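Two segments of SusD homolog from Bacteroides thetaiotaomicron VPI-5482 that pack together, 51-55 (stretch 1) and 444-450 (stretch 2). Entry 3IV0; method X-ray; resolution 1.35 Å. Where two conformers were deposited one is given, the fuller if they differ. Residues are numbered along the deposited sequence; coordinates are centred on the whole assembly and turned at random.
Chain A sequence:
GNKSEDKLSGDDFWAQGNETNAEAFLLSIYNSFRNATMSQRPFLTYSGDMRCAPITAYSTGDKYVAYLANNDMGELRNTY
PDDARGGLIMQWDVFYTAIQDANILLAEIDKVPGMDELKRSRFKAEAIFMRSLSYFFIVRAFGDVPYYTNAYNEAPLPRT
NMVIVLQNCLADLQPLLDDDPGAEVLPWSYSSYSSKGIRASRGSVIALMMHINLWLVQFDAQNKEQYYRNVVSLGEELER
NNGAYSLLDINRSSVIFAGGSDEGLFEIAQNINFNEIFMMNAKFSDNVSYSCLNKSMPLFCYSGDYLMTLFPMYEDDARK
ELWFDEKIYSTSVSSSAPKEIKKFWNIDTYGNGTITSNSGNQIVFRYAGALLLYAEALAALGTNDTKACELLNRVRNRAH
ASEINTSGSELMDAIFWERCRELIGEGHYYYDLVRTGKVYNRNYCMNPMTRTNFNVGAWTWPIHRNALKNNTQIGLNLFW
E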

# COMPACT_ATOMS: atom_id res chain seq x y z
N ARG A 51 -4.64 -8.80 7.83
CA ARG A 51 -5.98 -8.66 8.36
C ARG A 51 -6.97 -9.38 7.46
O ARG A 51 -7.00 -9.18 6.24
N CYS A 52 -7.79 -10.26 8.05
CA CYS A 52 -8.75 -11.10 7.33
C CYS A 52 -8.10 -12.04 6.32
O CYS A 52 -8.79 -12.53 5.43
N ALA A 53 -6.78 -12.26 6.42
CA ALA A 53 -6.09 -13.20 5.58
C ALA A 53 -6.18 -14.62 6.19
O ALA A 53 -6.19 -14.75 7.42
N PRO A 54 -6.23 -15.64 5.34
CA PRO A 54 -6.30 -17.04 5.80
C PRO A 54 -4.91 -17.55 6.21
O PRO A 54 -4.32 -18.41 5.55
N ILE A 55 -4.43 -16.99 7.32
CA ILE A 55 -3.10 -17.24 7.82
C ILE A 55 -3.16 -17.83 9.22
O ILE A 55 -4.10 -17.58 9.99
N TYR A 444 -15.14 -14.52 -1.86
CA TYR A 444 -13.89 -13.81 -2.18
C TYR A 444 -12.92 -13.68 -1.01
O TYR A 444 -11.77 -13.32 -1.22
N CYS A 445 -13.35 -13.95 0.21
CA CYS A 445 -12.54 -13.82 1.40
C CYS A 445 -12.82 -15.03 2.28
O CYS A 445 -13.98 -15.29 2.61
N MSE A 446 -11.78 -15.74 2.69
CA MSE A 446 -11.94 -16.96 3.48
C MSE A 446 -12.32 -16.65 4.92
O MSE A 446 -12.99 -17.44 5.60
N ASN A 447 -11.93 -15.46 5.38
CA ASN A 447 -12.14 -15.04 6.77
C ASN A 447 -12.94 -13.73 6.76
O ASN A 447 -12.47 -12.69 7.21
N PRO A 448 -14.16 -13.75 6.21
CA PRO A 448 -14.92 -12.52 6.01
C PRO A 448 -15.44 -11.96 7.32
O PRO A 448 -15.55 -12.68 8.33
N MSE A 449 -15.77 -10.67 7.33
CA MSE A 449 -16.59 -10.13 8.40
C MSE A 449 -18.04 -10.13 7.90
O MSE A 449 -18.30 -10.36 6.71
N THR A 450 -19.00 -9.78 8.74
CA THR A 450 -20.36 -9.66 8.27
C THR A 450 -20.61 -8.30 7.63
O THR A 450 -19.93 -7.30 7.94

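The apolar centre of this contact is built around C52. Its CA-to-CB bond runs sideways to stretch 2, and chi1 is m, near -60°. From this position the side chain meets sulfur and methyl groups of two residues. C52 CB lies 4.2 Å from C445 SG, and C52 SG lies 4.1 Å from M449 CE. The CA-to-CB bond of C445 also runs sideways, with chi1 t. The closest approach of C445 SG is to the backbone, 3.6 Å from C52 O. The two cysteines are not joined: the coordinates place C52 SG and C445 SG well beyond disulfide distance, so they pack as apolar groups.

M449 is a selenomethionine, and its CA-to-CB bond points toward stretch 1. Its chi angles are p, t and p. They bring the terminal methyl CE to C52 SG. This is the only contact M449 makes across the stretches. C52 also touches the backbone of stretch 2, with C52 CB 3.6 Å from N447 O. The CA atoms of C52 and N447 are 5.2 Å apart, so the two backbones run close here.

A second apolar contact pairs P54 with M446, also a selenomethionine. The proline ring has C-gamma endo pucker, and its CA-to-CB bond runs sideways to stretch 2. P54 CB packs 3.7 Å from M446 SE. M446 sets out toward stretch 1, with chi1 and chi2 both t, but its end leads away. Chi3 is off-well at -109°. The residue is exposed and was deposited in two conformers, so this contact describes the one given.

N447 forms the polar edge. Its CA-to-CB bond points toward stretch 1, with chi1 m and chi2 near 5°. Its amide lies against P54, with N447 ND2 3.8 Å from P54 CA and N447 OD1 4.3 Å from P54 CB. N447 ND2 also comes within 3.1 Å of A53 O, but the angle is poor and this is not a hydrogen bond. A53 O accepts a weak hydrogen bond from I55 N within its own stretch, at 2.9 Å.

No direct hydrogen bond crosses the contact. Water 1 provides a polar link instead. It accepts from N447 ND2 at 3.0 Å and donates to I55 O at 2.9 Å, joining the asparagine to the backbone of stretch 1.

The CA-to-CB bonds of A53, I55 and P448 point away. That of R51 also points away and, although its extended end comes nearer, the residue makes no contact; its guanidinium is hydrogen-bonded elsewhere in the structure. Y444 and T450 are out of reach.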

# COMPACT_ATOMS: atom_id res chain seq x y z
CB ARG A 51 -6.35 -7.20 8.46
CG ARG A 51 -7.61 -6.98 9.24
CD ARG A 51 -7.84 -5.51 9.50
NE ARG A 51 -9.08 -5.27 10.22
CZ ARG A 51 -9.52 -4.07 10.55
NH1 ARG A 51 -8.85 -2.99 10.19
NH2 ARG A 51 -10.65 -3.93 11.18
CB CYS A 52 -9.86 -10.27 6.66
SG CYS A 52 -10.84 -9.31 7.84
CB ALA A 53 -4.62 -12.79 5.43
CB PRO A 54 -6.88 -17.76 4.60
CG PRO A 54 -6.35 -17.02 3.45
CD PRO A 54 -6.32 -15.56 3.87
CB ILE A 55 -2.23 -15.96 7.80
CG1 ILE A 55 -2.80 -14.83 8.65
CG2 ILE A 55 -1.99 -15.52 6.36
CD1 ILE A 55 -1.85 -13.61 8.72
CB TYR A 444 -14.22 -12.41 -2.69
CG TYR A 444 -15.11 -12.44 -3.89
CD1 TYR A 444 -14.60 -12.74 -5.14
CD2 TYR A 444 -16.46 -12.19 -3.79
CE1 TYR A 444 -15.41 -12.77 -6.25
CE2 TYR A 444 -17.30 -12.23 -4.89
CZ TYR A 444 -16.77 -12.51 -6.12
OH TYR A 444 -17.59 -12.57 -7.23
CB CYS A 445 -12.91 -12.54 2.13
SG CYS A 445 -12.00 -12.32 3.71
CB MSE A 446 -10.63 -17.75 3.46
CG MSE A 446 -10.71 -19.10 4.15
SE MSE A 446 -9.29 -20.36 3.64
CE MSE A 446 -10.32 -21.49 2.66
CB ASN A 447 -10.81 -14.80 7.52
CG ASN A 447 -9.96 -16.05 7.67
OD1 ASN A 447 -10.26 -17.12 7.15
ND2 ASN A 447 -8.86 -15.91 8.36
CB PRO A 448 -16.12 -12.96 5.17
CG PRO A 448 -16.32 -14.38 5.58
CD PRO A 448 -14.94 -14.94 5.80
CB MSE A 449 -16.14 -8.71 8.80
CG MSE A 449 -16.35 -7.64 7.73
SE MSE A 449 -15.59 -5.91 8.17
CE MSE A 449 -13.71 -6.33 8.02
CB THR A 450 -21.41 -9.87 9.38
OG1 THR A 450 -21.41 -8.75 10.24
CG2 THR A 450 -21.11 -11.15 10.19
O HOH W 1 -6.89 -18.01 9.35